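Local coordinates for arginase (Trypanosoma brucei brucei, PDB 4RHJ), which is of unknown function, having the arginase-deacetylase fold but having evolved without the binuclear manganese cluster expected of an arginase, at residues F22-F25 with L26-V29; E204-K207 with V208-L211; G288-P291 with D292-V295. All coordinates share one frame; numbering follows the deposited sequence.

From the N terminus, interaction 1 comes first. It covers the start of helix 23-30, about two turns, which packs against helix 116-131 at one side of the chain. Interaction 2 lies in helix 203-211, on the opposite side of the chain's centre and with its own centre about 40 Å from that of interaction 1. This helix connects strands 190-196 and 215-217 of the parallel sheet. Interaction 3 follows strand 281-287 and turns the chain on its way to helix 303-316. All three are local, so none closes a long loop. They follow in series without nesting or crossing. Interactions 2 and 3 both also reach the second subunit.

Interaction 1: residues F22-F25 with L26-V29; sequences FSKF and LMNV
Met27 folds back over Lys24, one turn earlier in helix 23-30. Its chain can be followed outward. Met27 CB rests on the backbone of the preceding turn, 3.2 Å from Ser23 O. Met27 CG passes Lys24 O at 4.0 Å. The chain bends at chi2 and again at chi3, which brings it back along the helix. Met27 SD then lies 3.2 Å from Lys24 O. The terminal Met27 CE ends beside Lys24 CA, 4.0 Å away. The chi1 of Met27, 127°, is far from any staggered position, and the residue is exposed, so details of this pose are less certain.

Lys24 CG, anti to the backbone N (chi1 173°), is the atom that meets the sulfur. The extended chain beyond it crosses Met27 obliquely.

Leu26 packs against Phe22. Leu26 CG and CD1 both meet Phe22 CB, with CG at 3.7 Å. Phe25 touches Val29 more loosely, Phe25 CE2 being 4.4 Å from Val29 CB.

Backbone bonds hold these first turns. Met27 N donates to Ser23 O at 2.6 Å, and Val29 N to Phe25 O at 2.9 Å. Asn28 N has two weak bonds, to Lys24 O and Phe25 O.

The apolar side chains connect this helix to the rest of the fold. Phe25, Leu26 and Val29 touch Ala126, Glu125, Glu129 and Leu130 of helix 116-131. The Phe22 ring meets Trp119 of the same helix, and both phenylalanines reach Met104 in the loop after strand 95-103.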
ATOM      1  N   PHE A  22      19.602  -7.877  31.818  1.00 34.71           N
ATOM      2  CA  PHE A  22      20.259  -8.580  30.733  1.00 36.97           C
ATOM      3  C   PHE A  22      21.031  -9.784  31.230  1.00 36.87           C
ATOM      4  O   PHE A  22      21.467 -10.615  30.433  1.00 27.18           O
ATOM      5  CB  PHE A  22      21.186  -7.624  29.990  1.00 21.73           C
ATOM      6  CG  PHE A  22      20.479  -6.431  29.425  1.00 28.61           C
ATOM      7  CD1 PHE A  22      19.145  -6.505  29.089  1.00 22.05           C
ATOM      8  CD2 PHE A  22      21.139  -5.236  29.246  1.00 34.91           C
ATOM      9  CE1 PHE A  22      18.485  -5.430  28.575  1.00 27.72           C
ATOM     10  CE2 PHE A  22      20.476  -4.146  28.730  1.00 24.63           C
ATOM     11  CZ  PHE A  22      19.149  -4.251  28.382  1.00 24.91           C
ATOM     12  N   SER A  23      21.186  -9.864  32.549  1.00 36.02           N
ATOM     13  CA  SER A  23      21.979 -10.906  33.193  1.00 33.19           C
ATOM     14  C   SER A  23      21.725 -12.278  32.584  1.00 26.35           C
ATOM     15  O   SER A  23      22.657 -12.952  32.135  1.00 29.64           O
ATOM     16  CB  SER A  23      21.685 -10.934  34.693  1.00 26.71           C
ATOM     17  OG  SER A  23      22.200 -12.109  35.297  1.00 39.03           O
ATOM     18  N   LYS A  24      20.453 -12.661  32.542  1.00 31.64           N
ATOM     19  CA  LYS A  24      20.034 -13.926  31.957  1.00 31.89           C
ATOM     20  C   LYS A  24      20.315 -13.965  30.461  1.00 24.73           C
ATOM     21  O   LYS A  24      20.646 -15.024  29.934  1.00 29.91           O
ATOM     22  CB  LYS A  24      18.546 -14.172  32.226  1.00 57.99           C
ATOM     23  CG  LYS A  24      17.943 -15.392  31.515  1.00 57.70           C
ATOM     24  CD  LYS A  24      16.476 -15.612  31.907  1.00 35.39           C
ATOM     25  CE  LYS A  24      15.762 -16.558  30.949  1.00 38.24           C
ATOM     26  NZ  LYS A  24      14.307 -16.693  31.261  1.00 42.55           N
ATOM     27  N   PHE A  25      20.187 -12.828  29.776  1.00 29.03           N
ATOM     28  CA  PHE A  25      20.565 -12.783  28.363  1.00 25.28           C
ATOM     29  C   PHE A  25      22.077 -12.884  28.273  1.00 26.28           C
ATOM     30  O   PHE A  25      22.617 -13.646  27.471  1.00 31.57           O
ATOM     31  CB  PHE A  25      20.084 -11.504  27.657  1.00 25.99           C
ATOM     32  CG  PHE A  25      20.578 -11.386  26.230  1.00 19.88           C
ATOM     33  CD1 PHE A  25      19.923 -12.045  25.200  1.00 25.92           C
ATOM     34  CD2 PHE A  25      21.714 -10.650  25.928  1.00 15.46           C
ATOM     35  CE1 PHE A  25      20.375 -11.961  23.900  1.00 18.73           C
ATOM     36  CE2 PHE A  25      22.167 -10.566  24.634  1.00 16.40           C
ATOM     37  CZ  PHE A  25      21.495 -11.229  23.616  1.00 17.14           C
ATOM     38  N   LEU A  26      22.751 -12.106  29.112  1.00 33.81           N
ATOM     39  CA  LEU A  26      24.203 -12.097  29.159  1.00 30.47           C
ATOM     40  C   LEU A  26      24.786 -13.472  29.486  1.00 29.89           C
ATOM     41  O   LEU A  26      25.687 -13.930  28.787  1.00 31.96           O
ATOM     42  CB  LEU A  26      24.677 -11.053  30.169  1.00 35.78           C
ATOM     43  CG  LEU A  26      24.298  -9.631  29.740  1.00 26.63           C
ATOM     44  CD1 LEU A  26      24.704  -8.612  30.785  1.00 37.90           C
ATOM     45  CD2 LEU A  26      24.902  -9.305  28.374  1.00 28.52           C
ATOM     46  N   MET A  27      24.263 -14.122  30.530  1.00 29.41           N
ATOM     47  CA  MET A  27      24.688 -15.471  30.932  1.00 24.64           C
ATOM     48  C   MET A  27      24.570 -16.456  29.783  1.00 26.89           C
ATOM     49  O   MET A  27      25.333 -17.412  29.678  1.00 40.78           O
ATOM     50  CB  MET A  27      23.857 -15.970  32.127  1.00 32.50           C
ATOM     51  CG  MET A  27      23.196 -17.346  31.931  1.00 39.15           C
ATOM     52  SD  MET A  27      21.381 -17.366  31.992  1.00 49.27           S
ATOM     53  CE  MET A  27      21.071 -17.395  33.755  1.00 36.08           C
ATOM     54  N   ASN A  28      23.604 -16.193  28.916  1.00 37.95           N
ATOM     55  CA  ASN A  28      23.277 -17.053  27.795  1.00 32.52           C
ATOM     56  C   ASN A  28      24.173 -16.842  26.566  1.00 33.53           C
ATOM     57  O   ASN A  28      24.608 -17.811  25.940  1.00 36.78           O
ATOM     58  CB  ASN A  28      21.815 -16.835  27.415  1.00 28.21           C
ATOM     59  CG  ASN A  28      21.371 -17.724  26.289  1.00 32.14           C
ATOM     60  OD1 ASN A  28      21.199 -17.279  25.154  1.00 26.92           O
ATOM     61  ND2 ASN A  28      21.183 -18.998  26.595  1.00 26.19           N
ATOM     62  N   VAL A  29      24.442 -15.582  26.224  1.00 33.94           N
ATOM     63  CA  VAL A  29      25.234 -15.263  25.032  1.00 37.89           C
ATOM     64  C   VAL A  29      26.660 -15.805  25.148  1.00 34.08           C
ATOM     65  O   VAL A  29      27.250 -16.258  24.165  1.00 29.61           O
ATOM     66  CB  VAL A  29      25.274 -13.725  24.755  1.00 19.37           C
ATOM     67  CG1 VAL A  29      26.129 -12.978  25.766  1.00 30.60           C
ATOM     68  CG2 VAL A  29      25.781 -13.455  23.349  1.00 26.10           C
TER

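Interaction 2: residues E204-K207 with V208-L211; sequences EDRK and VRKL
Val208 lies against the carbonyls of Glu204 and Asp205. Val208 N makes a weak helix bond of 3.4 Å to Glu204 O. Val208 CG1 packs on Asp205 O at 3.2 Å.

Arg209 packs on the same carbonyl from another side. Arg209 CG is 3.0 Å from Asp205 O, and Arg209 CD is 3.5 Å from that oxygen. From CG to NE the chain is extended, which carries the guanidinium past Asp205 and Arg206. There NH2 bonds Asn198 and forms a salt bridge with Asp218, while the group makes a cation-pi contact with Tyr216 and NH1 a weak bond to Tyr75 of the second subunit.

Leu211 ends the segment over Lys207 O. Leu211 N gives a weak bond of 3.3 Å to Lys207 O, and Leu211 CB lies 3.2 Å from the same oxygen. The Lys207 chain bends at chi3 and chi4, so NZ turns back to Ser203 O, while Asp205 OD2 accepts from Ser202 N.

Asp205 OD2 stays 6.5 Å from Arg209 NE. The two backbone bonds are weak, and Asp205, Lys207 and Arg209 take polar partners outside these eight residues. The chemistry therefore links this helix outward, with Arg209 facing both strand 215-217 and the subunit interface.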
ATOM      1  N   GLU A 204      20.549  20.498   7.564  1.00 25.42           N
ATOM      2  CA  GLU A 204      21.477  19.844   8.476  1.00 27.75           C
ATOM      3  C   GLU A 204      21.980  18.528   7.894  1.00 27.16           C
ATOM      4  O   GLU A 204      23.165  18.216   7.958  1.00 28.70           O
ATOM      5  CB  GLU A 204      20.814  19.594   9.831  1.00 35.53           C
ATOM      6  CG  GLU A 204      20.776  20.798  10.754  1.00 32.89           C
ATOM      7  CD  GLU A 204      22.012  20.902  11.620  1.00 31.85           C
ATOM      8  OE1 GLU A 204      21.963  21.606  12.652  1.00 34.04           O
ATOM      9  OE2 GLU A 204      23.034  20.276  11.271  1.00 45.76           O
ATOM     10  N   ASP A 205      21.072  17.754   7.322  1.00 29.18           N
ATOM     11  CA  ASP A 205      21.441  16.477   6.727  1.00 25.14           C
ATOM     12  C   ASP A 205      22.283  16.663   5.469  1.00 28.57           C
ATOM     13  O   ASP A 205      23.226  15.908   5.247  1.00 40.87           O
ATOM     14  CB  ASP A 205      20.195  15.660   6.397  1.00 23.63           C
ATOM     15  CG  ASP A 205      19.356  15.350   7.622  1.00 20.37           C
ATOM     16  OD1 ASP A 205      19.936  15.140   8.707  1.00 27.34           O
ATOM     17  OD2 ASP A 205      18.112  15.309   7.496  1.00 32.57           O
ATOM     18  N   ARG A 206      21.951  17.666   4.659  1.00 23.31           N
ATOM     19  CA  ARG A 206      22.641  17.889   3.385  1.00 30.52           C
ATOM     20  C   ARG A 206      24.028  18.507   3.525  1.00 27.65           C
ATOM     21  O   ARG A 206      24.892  18.326   2.659  1.00 30.17           O
ATOM     22  CB  ARG A 206      21.794  18.767   2.476  1.00 25.95           C
ATOM     23  CG  ARG A 206      20.536  18.092   2.012  1.00 23.17           C
ATOM     24  CD  ARG A 206      19.835  18.881   0.928  1.00 38.13           C
ATOM     25  NE  ARG A 206      19.400  20.205   1.371  1.00 48.42           N
ATOM     26  CZ  ARG A 206      18.284  20.442   2.062  1.00 36.11           C
ATOM     27  NH1 ARG A 206      17.487  19.443   2.409  1.00 31.30           N
ATOM     28  NH2 ARG A 206      17.969  21.681   2.415  1.00 32.01           N
ATOM     29  N   LYS A 207      24.253  19.246   4.602  1.00 29.03           N
ATOM     30  CA  LYS A 207      25.582  19.799   4.809  1.00 33.09           C
ATOM     31  C   LYS A 207      26.502  18.683   5.286  1.00 27.58           C
ATOM     32  O   LYS A 207      27.618  18.541   4.794  1.00 28.09           O
ATOM     33  CB  LYS A 207      25.567  20.980   5.790  1.00 22.87           C
ATOM     34  CG  LYS A 207      24.996  20.699   7.166  1.00 30.91           C
ATOM     35  CD  LYS A 207      25.067  21.926   8.068  1.00 21.66           C
ATOM     36  CE  LYS A 207      23.851  22.826   7.922  1.00 29.17           C
ATOM     37  NZ  LYS A 207      23.670  23.387   6.556  1.00 29.61           N
ATOM     38  N   VAL A 208      26.002  17.862   6.202  1.00 34.82           N
ATOM     39  CA  VAL A 208      26.769  16.746   6.741  1.00 26.78           C
ATOM     40  C   VAL A 208      26.995  15.679   5.669  1.00 40.57           C
ATOM     41  O   VAL A 208      27.867  14.821   5.809  1.00 30.82           O
ATOM     42  CB  VAL A 208      26.067  16.112   7.967  1.00 17.38           C
ATOM     43  CG1 VAL A 208      25.226  14.951   7.542  1.00 30.37           C
ATOM     44  CG2 VAL A 208      27.077  15.644   8.988  1.00 25.20           C
ATOM     45  N   ARG A 209      26.209  15.737   4.597  1.00 30.01           N
ATOM     46  CA  ARG A 209      26.334  14.778   3.502  1.00 37.25           C
ATOM     47  C   ARG A 209      27.564  15.034   2.635  1.00 35.69           C
ATOM     48  O   ARG A 209      28.427  14.171   2.520  1.00 35.36           O
ATOM     49  CB  ARG A 209      25.083  14.794   2.624  1.00 26.07           C
ATOM     50  CG  ARG A 209      23.947  13.907   3.112  1.00 36.59           C
ATOM     51  CD  ARG A 209      22.722  14.144   2.245  1.00 31.64           C
ATOM     52  NE  ARG A 209      21.652  13.180   2.469  1.00 25.66           N
ATOM     53  CZ  ARG A 209      20.592  13.053   1.678  1.00 26.42           C
ATOM     54  NH1 ARG A 209      20.462  13.820   0.604  1.00 24.14           N
ATOM     55  NH2 ARG A 209      19.661  12.152   1.954  1.00 25.80           N
ATOM     56  N   LYS A 210      27.649  16.208   2.018  1.00 42.59           N
ATOM     57  CA  LYS A 210      28.766  16.478   1.116  1.00 31.20           C
ATOM     58  C   LYS A 210      30.054  16.756   1.887  1.00 44.65           C
ATOM     59  O   LYS A 210      31.122  16.915   1.295  1.00 38.70           O
ATOM     60  CB  LYS A 210      28.440  17.650   0.189  1.00 47.73           C
ATOM     61  CG  LYS A 210      28.758  19.025   0.758  1.00 44.63           C
ATOM     62  CD  LYS A 210      28.447  20.113  -0.260  1.00 35.32           C
ATOM     63  CE  LYS A 210      29.118  19.833  -1.591  1.00 33.06           C
ATOM     64  NZ  LYS A 210      28.737  20.825  -2.625  1.00 40.25           N
ATOM     65  N   LEU A 211      29.945  16.816   3.211  1.00 49.76           N
ATOM     66  CA  LEU A 211      31.100  17.036   4.073  1.00 50.30           C
ATOM     67  C   LEU A 211      31.715  15.710   4.501  1.00 52.37           C
ATOM     68  O   LEU A 211      32.908  15.645   4.805  1.00 38.09           O
ATOM     69  CB  LEU A 211      30.715  17.865   5.297  1.00 49.54           C
ATOM     70  CG  LEU A 211      31.152  19.331   5.272  1.00 46.27           C
ATOM     71  CD1 LEU A 211      30.194  20.191   6.076  1.00 36.94           C
ATOM     72  CD2 LEU A 211      32.571  19.454   5.814  1.00 48.15           C
TER

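Interaction 3: residues G288-P291 with D292-V295; sequences GYNP and DLDV
Asn290 holds the turn with Asp292 and Leu293 through both of its carbonyl oxygens. Asn290 OD1 accepts from Asp292 N at 3.0 Å, with an N-H...O angle of 160°. This is an Asx turn, with Pro291 in its middle. The backbone O of Asn290 accepts from Leu293 N at 2.9 Å and closes a beta turn from Asn290 to Leu293, one residue longer. Both donors sit above the carbonyl planes. The Asn290 amide can reach over the turn because CG is anti to the backbone N (chi1 179°). A weak bond of 3.5 Å from Asp294 N to Pro291 O extends the 3-10 winding.

A water donates to Asp294 OD2 at 2.8 Å. Its link to Tyr289 OH is too short to be trusted in detail. Asp294 OD2 also meets the edge of the Tyr289 ring, 3.6 Å from Tyr289 CE1. The carboxylate stands 78° from the ring plane. The side chain of Tyr289 is about 8 Å from that of Asp244, a manganese-binding residue whose metal is absent here.

Leu293 CD1 packs 3.9 Å from Asn290 CB. Pro291 N sits over one face of the Tyr289 ring, toward its rim.

The carboxylates have partners beyond the turn. Asp292 OD1 forms a salt bridge with Lys298 of the second subunit, and Asp294 OD1 bonds Thr304.

The turn follows strand 281-287, and Tyr289 packs on Thr304, Ala305 and Leu308 of helix 303-316.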
ATOM      1  N   GLY A 288      12.792   0.671  14.643  1.00 12.72           N
ATOM      2  CA  GLY A 288      11.795   1.674  14.286  1.00 19.37           C
ATOM      3  C   GLY A 288      10.351   1.294  14.540  1.00 18.67           C
ATOM      4  O   GLY A 288       9.440   2.081  14.305  1.00 21.00           O
ATOM      5  N   TYR A 289      10.152   0.081  15.043  1.00 15.84           N
ATOM      6  CA  TYR A 289       8.839  -0.493  15.202  1.00 22.19           C
ATOM      7  C   TYR A 289       8.359  -0.390  16.644  1.00 16.30           C
ATOM      8  O   TYR A 289       9.046  -0.758  17.586  1.00 15.75           O
ATOM      9  CB  TYR A 289       8.845  -1.959  14.730  1.00 27.90           C
ATOM     10  CG  TYR A 289       7.684  -2.774  15.241  1.00 18.80           C
ATOM     11  CD1 TYR A 289       6.402  -2.595  14.733  1.00  9.80           C
ATOM     12  CD2 TYR A 289       7.861  -3.710  16.257  1.00 27.76           C
ATOM     13  CE1 TYR A 289       5.336  -3.337  15.223  1.00 15.47           C
ATOM     14  CE2 TYR A 289       6.787  -4.466  16.750  1.00 29.47           C
ATOM     15  CZ  TYR A 289       5.528  -4.274  16.222  1.00 15.09           C
ATOM     16  OH  TYR A 289       4.460  -5.012  16.693  1.00 17.16           O
ATOM     17  N   ASN A 290       7.154   0.127  16.793  1.00 17.53           N
ATOM     18  CA  ASN A 290       6.560   0.330  18.098  1.00 19.81           C
ATOM     19  C   ASN A 290       5.104  -0.105  18.033  1.00 17.50           C
ATOM     20  O   ASN A 290       4.294   0.525  17.359  1.00 14.82           O
ATOM     21  CB  ASN A 290       6.698   1.793  18.528  1.00  8.67           C
ATOM     22  CG  ASN A 290       6.059   2.078  19.882  1.00 12.78           C
ATOM     23  OD1 ASN A 290       5.306   1.275  20.413  1.00 14.30           O
ATOM     24  ND2 ASN A 290       6.335   3.257  20.421  1.00 16.63           N
ATOM     25  N   PRO A 291       4.778  -1.191  18.748  1.00 20.89           N
ATOM     26  CA  PRO A 291       3.478  -1.867  18.718  1.00 20.43           C
ATOM     27  C   PRO A 291       2.330  -0.897  18.910  1.00 11.37           C
ATOM     28  O   PRO A 291       1.267  -1.095  18.331  1.00 13.31           O
ATOM     29  CB  PRO A 291       3.566  -2.851  19.887  1.00 17.32           C
ATOM     30  CG  PRO A 291       4.709  -2.358  20.724  1.00 15.47           C
ATOM     31  CD  PRO A 291       5.664  -1.783  19.758  1.00 14.61           C
ATOM     32  N   ASP A 292       2.575   0.165  19.667  1.00 16.60           N
ATOM     33  CA  ASP A 292       1.529   1.117  20.029  1.00 21.59           C
ATOM     34  C   ASP A 292       1.085   1.997  18.861  1.00 10.53           C
ATOM     35  O   ASP A 292      -0.000   2.575  18.894  1.00 18.82           O
ATOM     36  CB  ASP A 292       1.995   1.982  21.213  1.00 10.61           C
ATOM     37  CG  ASP A 292       1.975   1.216  22.542  1.00 17.05           C
ATOM     38  OD1 ASP A 292       1.369   0.128  22.585  1.00 27.87           O
ATOM     39  OD2 ASP A 292       2.549   1.694  23.545  1.00 16.28           O
ATOM     40  N   LEU A 293       1.918   2.068  17.829  1.00 12.70           N
ATOM     41  CA  LEU A 293       1.721   2.988  16.705  1.00 17.54           C
ATOM     42  C   LEU A 293       1.230   2.272  15.450  1.00 15.45           C
ATOM     43  O   LEU A 293       1.045   2.885  14.410  1.00 14.58           O
ATOM     44  CB  LEU A 293       3.029   3.729  16.397  1.00 20.77           C
ATOM     45  CG  LEU A 293       3.835   4.354  17.545  1.00 19.38           C
ATOM     46  CD1 LEU A 293       5.086   4.961  17.004  1.00  9.36           C
ATOM     47  CD2 LEU A 293       3.034   5.418  18.325  1.00 18.27           C
ATOM     48  N   ASP A 294       0.998   0.968  15.569  1.00 16.38           N
ATOM     49  CA  ASP A 294       0.662   0.130  14.427  1.00 12.69           C
ATOM     50  C   ASP A 294      -0.819   0.163  14.058  1.00 12.43           C
ATOM     51  O   ASP A 294      -1.677   0.498  14.871  1.00 11.25           O
ATOM     52  CB  ASP A 294       1.091  -1.316  14.702  1.00 14.63           C
ATOM     53  CG  ASP A 294       1.554  -2.044  13.445  1.00 12.12           C
ATOM     54  OD1 ASP A 294       1.366  -1.527  12.328  1.00 21.71           O
ATOM     55  OD2 ASP A 294       2.104  -3.151  13.579  1.00 13.60           O
ATOM     56  N   VAL A 295      -1.117  -0.187  12.813  1.00 18.34           N
ATOM     57  CA  VAL A 295      -2.505  -0.385  12.405  1.00 14.89           C
ATOM     58  C   VAL A 295      -2.737  -1.877  12.551  1.00 17.90           C
ATOM     59  O   VAL A 295      -1.875  -2.690  12.189  1.00 17.84           O
ATOM     60  CB  VAL A 295      -2.811   0.109  10.949  1.00 13.68           C
ATOM     61  CG1 VAL A 295      -4.122  -0.477  10.431  1.00 13.25           C
ATOM     62  CG2 VAL A 295      -2.859   1.636  10.868  1.00 17.60           C
TER
HETATM   63  O   HOH W   1       2.166  -4.515  16.061  1.00 12.49           O